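Local coordinates for protein NalP translocator (Neisseria meningitidis, PDB 1UYN) that forms the outer-membrane beta-barrel translocator domain of an autotransporter, the hydrophilic pore through which the secreted protease passenger reaches the bacterial cell surface, at residues S99-I113 against G125-S139. Sequence-based numbering, arbitrary orientation.
Sequences SANAKTDSISLFAGI and GLFSYGRYKNSISRS
With Phe110 CG anti to the carbonyl carbon (chi1 -51°), the Phe110 ring brings its CD2 corner obliquely to Ser128 CB at 3.6 Å; Ser128 OG is hydrogen-bonded to Gln156 of strand 145-163. Thr104 CG2 reaches Tyr132 CB at 4.1 Å and lies obliquely to the ring beyond, which leads away into the barrel, meeting the ring of His21, its OH hydrogen-bonded to Gln186. The flat amide of Asn134 runs alongside Thr104: OG1 of Thr104 donates to OD1 of Asn134 at 2.8 Å from above the amide plane, 50° out of it, using no in-plane lone pair. Further along this inner face, Ala102 CB packs on Ile136 CD1 at 3.7 Å. Gly130 pairs with Ser108, whose OG sits 3.5 Å from Gly130 CA and is hydrogen-bonded to Gln25. Leu109, Phe127 and Tyr129 point outward on the transmembrane part, as expected of a lipid-facing surface. Paired backbone hydrogen bonds run from Asn101–Ser137 to Ile113–Gly125, joining the antiparallel arms of one hairpin; beyond Asn101–Ser137, Ser99 O accepts a hydrogen bond from Ser139 OG at 2.9 Å. Strands 82-97 and 145-163 flank the hairpin in the twelve-stranded barrel, while helix 12-34, inside the pore, touches Ser106, Tyr132, Asn134 and Ile136.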
# COMPACT_ATOMS: atom_id res chain seq x y z
N SER A 99 7.41 22.65 -10.54
CA SER A 99 6.92 22.82 -11.91
C SER A 99 5.67 22.04 -12.29
O SER A 99 5.19 22.19 -13.43
CB SER A 99 8.05 22.46 -12.91
OG SER A 99 8.82 23.60 -13.21
N ALA A 100 5.15 21.21 -11.39
CA ALA A 100 4.21 20.16 -11.80
C ALA A 100 3.61 19.42 -10.64
O ALA A 100 4.28 19.11 -9.65
CB ALA A 100 4.93 19.13 -12.70
N ASN A 101 2.34 19.06 -10.77
CA ASN A 101 1.75 18.14 -9.85
C ASN A 101 0.76 17.21 -10.52
O ASN A 101 0.48 17.35 -11.68
CB ASN A 101 1.16 18.91 -8.69
CG ASN A 101 0.09 19.81 -9.10
OD1 ASN A 101 0.06 20.96 -8.70
ND2 ASN A 101 -0.84 19.30 -9.91
N ALA A 102 0.26 16.24 -9.76
CA ALA A 102 -0.37 15.06 -10.30
C ALA A 102 -1.41 14.56 -9.35
O ALA A 102 -1.15 14.47 -8.18
CB ALA A 102 0.65 14.00 -10.48
N LYS A 103 -2.58 14.19 -9.82
CA LYS A 103 -3.50 13.47 -8.97
C LYS A 103 -3.83 12.11 -9.59
O LYS A 103 -4.18 12.00 -10.77
CB LYS A 103 -4.76 14.32 -8.67
CG LYS A 103 -5.93 14.16 -9.66
CD LYS A 103 -7.17 15.07 -9.34
CE LYS A 103 -8.52 14.59 -10.03
NZ LYS A 103 -8.55 14.61 -11.53
N THR A 104 -3.70 11.08 -8.74
CA THR A 104 -3.99 9.69 -9.04
C THR A 104 -5.31 9.26 -8.42
O THR A 104 -5.50 9.33 -7.19
CB THR A 104 -2.88 8.78 -8.44
OG1 THR A 104 -1.56 9.19 -8.87
CG2 THR A 104 -3.01 7.35 -8.95
N ASP A 105 -6.19 8.73 -9.26
CA ASP A 105 -7.35 8.01 -8.80
C ASP A 105 -7.16 6.55 -8.99
O ASP A 105 -6.63 6.12 -10.00
CB ASP A 105 -8.55 8.42 -9.61
CG ASP A 105 -8.95 9.76 -9.30
OD1 ASP A 105 -8.58 10.30 -8.22
OD2 ASP A 105 -9.64 10.38 -10.07
N SER A 106 -7.62 5.76 -8.05
CA SER A 106 -7.38 4.33 -8.20
C SER A 106 -8.48 3.46 -7.68
O SER A 106 -9.22 3.80 -6.74
CB SER A 106 -6.05 3.95 -7.60
OG SER A 106 -6.00 4.34 -6.22
N ILE A 107 -8.64 2.35 -8.36
CA ILE A 107 -9.61 1.36 -7.94
C ILE A 107 -8.95 0.03 -7.95
O ILE A 107 -8.45 -0.40 -8.97
CB ILE A 107 -10.89 1.38 -8.80
CG1 ILE A 107 -11.58 2.74 -8.56
CG2 ILE A 107 -11.81 0.23 -8.39
CD1 ILE A 107 -12.85 3.02 -9.42
N SER A 108 -9.01 -0.63 -6.81
CA SER A 108 -8.25 -1.84 -6.58
C SER A 108 -9.03 -2.84 -5.80
O SER A 108 -9.70 -2.49 -4.81
CB SER A 108 -6.99 -1.52 -5.79
OG SER A 108 -6.20 -0.57 -6.46
N LEU A 109 -8.88 -4.09 -6.22
CA LEU A 109 -9.33 -5.24 -5.50
C LEU A 109 -8.13 -5.91 -4.84
O LEU A 109 -7.14 -6.20 -5.47
CB LEU A 109 -9.95 -6.20 -6.45
CG LEU A 109 -10.16 -7.59 -5.86
CD1 LEU A 109 -11.16 -7.60 -4.66
CD2 LEU A 109 -10.64 -8.52 -7.00
N PHE A 110 -8.23 -6.19 -3.55
CA PHE A 110 -7.19 -6.95 -2.85
C PHE A 110 -7.74 -8.26 -2.34
O PHE A 110 -8.84 -8.30 -1.87
CB PHE A 110 -6.69 -6.14 -1.67
CG PHE A 110 -6.29 -4.75 -2.04
CD1 PHE A 110 -7.23 -3.76 -2.16
CD2 PHE A 110 -4.97 -4.45 -2.30
CE1 PHE A 110 -6.86 -2.48 -2.51
CE2 PHE A 110 -4.61 -3.18 -2.63
CZ PHE A 110 -5.56 -2.19 -2.72
N ALA A 111 -6.94 -9.32 -2.44
CA ALA A 111 -7.34 -10.63 -1.92
C ALA A 111 -6.19 -11.28 -1.15
O ALA A 111 -5.03 -11.14 -1.48
CB ALA A 111 -7.82 -11.54 -3.06
N GLY A 112 -6.52 -12.04 -0.14
CA GLY A 112 -5.51 -12.70 0.66
C GLY A 112 -5.97 -14.05 1.15
O GLY A 112 -7.13 -14.24 1.45
N ILE A 113 -5.08 -15.02 1.19
CA ILE A 113 -5.41 -16.25 1.93
C ILE A 113 -4.29 -16.53 2.95
O ILE A 113 -3.14 -16.26 2.72
CB ILE A 113 -5.65 -17.42 0.96
CG1 ILE A 113 -6.02 -18.68 1.76
CG2 ILE A 113 -4.39 -17.66 0.06
CD1 ILE A 113 -5.70 -20.05 1.01
N GLY A 125 -0.85 -15.96 0.99
CA GLY A 125 -0.85 -15.54 -0.40
C GLY A 125 -1.65 -14.26 -0.53
O GLY A 125 -2.67 -14.13 0.08
N LEU A 126 -1.15 -13.30 -1.27
CA LEU A 126 -1.81 -12.01 -1.51
C LEU A 126 -1.85 -11.75 -3.02
O LEU A 126 -0.95 -12.12 -3.74
CB LEU A 126 -1.03 -10.87 -0.83
CG LEU A 126 -0.66 -11.10 0.64
CD1 LEU A 126 0.33 -10.10 1.14
CD2 LEU A 126 -1.88 -11.09 1.54
N PHE A 127 -2.93 -11.14 -3.47
CA PHE A 127 -3.08 -10.74 -4.87
C PHE A 127 -3.88 -9.43 -4.94
O PHE A 127 -4.78 -9.17 -4.14
CB PHE A 127 -3.80 -11.83 -5.65
CG PHE A 127 -4.18 -11.42 -7.05
CD1 PHE A 127 -3.23 -11.46 -8.08
CD2 PHE A 127 -5.47 -10.97 -7.34
CE1 PHE A 127 -3.56 -11.07 -9.39
CE2 PHE A 127 -5.81 -10.60 -8.67
CZ PHE A 127 -4.84 -10.65 -9.68
N SER A 128 -3.56 -8.59 -5.88
CA SER A 128 -4.30 -7.35 -6.06
C SER A 128 -4.27 -6.96 -7.53
O SER A 128 -3.31 -7.26 -8.27
CB SER A 128 -3.73 -6.26 -5.19
OG SER A 128 -2.50 -5.80 -5.72
N TYR A 129 -5.36 -6.36 -7.95
CA TYR A 129 -5.49 -5.86 -9.31
C TYR A 129 -6.09 -4.51 -9.10
O TYR A 129 -7.18 -4.43 -8.52
CB TYR A 129 -6.41 -6.72 -10.18
CG TYR A 129 -6.49 -6.27 -11.61
CD1 TYR A 129 -7.41 -5.30 -12.02
CD2 TYR A 129 -5.63 -6.77 -12.56
CE1 TYR A 129 -7.49 -4.89 -13.35
CE2 TYR A 129 -5.68 -6.36 -13.90
CZ TYR A 129 -6.62 -5.42 -14.30
OH TYR A 129 -6.66 -5.01 -15.66
N GLY A 130 -5.39 -3.48 -9.54
CA GLY A 130 -6.00 -2.18 -9.61
C GLY A 130 -5.71 -1.44 -10.88
O GLY A 130 -4.77 -1.73 -11.61
N ARG A 131 -6.54 -0.44 -11.12
CA ARG A 131 -6.38 0.46 -12.20
C ARG A 131 -6.07 1.82 -11.62
O ARG A 131 -6.42 2.11 -10.49
CB ARG A 131 -7.67 0.51 -12.99
CG ARG A 131 -8.12 -0.82 -13.51
CD ARG A 131 -7.45 -1.21 -14.81
NE ARG A 131 -8.33 -0.87 -15.93
CZ ARG A 131 -7.96 -0.14 -16.97
NH1 ARG A 131 -6.72 0.36 -17.08
NH2 ARG A 131 -8.86 0.13 -17.91
N TYR A 132 -5.36 2.63 -12.37
CA TYR A 132 -5.07 3.97 -11.90
C TYR A 132 -5.17 4.99 -13.03
O TYR A 132 -5.05 4.64 -14.19
CB TYR A 132 -3.73 4.02 -11.14
CG TYR A 132 -2.50 3.86 -11.97
CD1 TYR A 132 -1.92 4.94 -12.59
CD2 TYR A 132 -1.89 2.63 -12.11
CE1 TYR A 132 -0.80 4.81 -13.34
CE2 TYR A 132 -0.76 2.49 -12.88
CZ TYR A 132 -0.21 3.59 -13.50
OH TYR A 132 0.94 3.48 -14.28
N LYS A 133 -5.46 6.21 -12.66
CA LYS A 133 -5.46 7.31 -13.59
C LYS A 133 -4.66 8.45 -12.97
O LYS A 133 -4.96 8.90 -11.90
CB LYS A 133 -6.90 7.78 -13.88
CG LYS A 133 -6.95 8.77 -15.06
CD LYS A 133 -8.38 9.06 -15.56
CE LYS A 133 -8.82 10.53 -15.26
NZ LYS A 133 -9.16 11.34 -16.51
N ASN A 134 -3.64 8.91 -13.68
CA ASN A 134 -2.81 10.03 -13.24
C ASN A 134 -3.15 11.22 -14.10
O ASN A 134 -3.10 11.15 -15.33
CB ASN A 134 -1.31 9.69 -13.43
CG ASN A 134 -0.81 8.64 -12.45
OD1 ASN A 134 -1.50 8.27 -11.49
ND2 ASN A 134 0.37 8.12 -12.72
N SER A 135 -3.53 12.30 -13.45
CA SER A 135 -3.73 13.58 -14.12
C SER A 135 -2.56 14.45 -13.76
O SER A 135 -2.30 14.65 -12.62
CB SER A 135 -4.99 14.22 -13.65
OG SER A 135 -6.05 13.58 -14.28
N ILE A 136 -1.84 14.93 -14.75
CA ILE A 136 -0.68 15.74 -14.52
C ILE A 136 -1.00 17.09 -15.04
O ILE A 136 -1.59 17.19 -16.07
CB ILE A 136 0.49 15.15 -15.29
CG1 ILE A 136 1.21 14.07 -14.45
CG2 ILE A 136 1.46 16.22 -15.65
CD1 ILE A 136 0.36 12.91 -13.98
N SER A 137 -0.66 18.14 -14.32
CA SER A 137 -0.42 19.43 -14.95
C SER A 137 0.98 19.90 -14.62
O SER A 137 1.44 19.74 -13.50
CB SER A 137 -1.45 20.48 -14.57
OG SER A 137 -1.90 20.25 -13.29
N ARG A 138 1.67 20.43 -15.62
CA ARG A 138 3.01 20.96 -15.45
C ARG A 138 3.18 22.32 -16.09
O ARG A 138 2.99 22.47 -17.30
CB ARG A 138 4.13 20.05 -16.02
CG ARG A 138 3.75 18.88 -16.83
CD ARG A 138 4.98 18.21 -17.44
NE ARG A 138 4.96 18.38 -18.89
CZ ARG A 138 5.96 18.84 -19.62
NH1 ARG A 138 7.11 19.19 -19.08
NH2 ARG A 138 5.80 18.93 -20.93
N SER A 139 3.56 23.29 -15.26
CA SER A 139 4.03 24.57 -15.73
C SER A 139 5.12 24.31 -16.74
O SER A 139 6.09 23.60 -16.48
CB SER A 139 4.56 25.43 -14.58
OG SER A 139 5.80 24.94 -14.11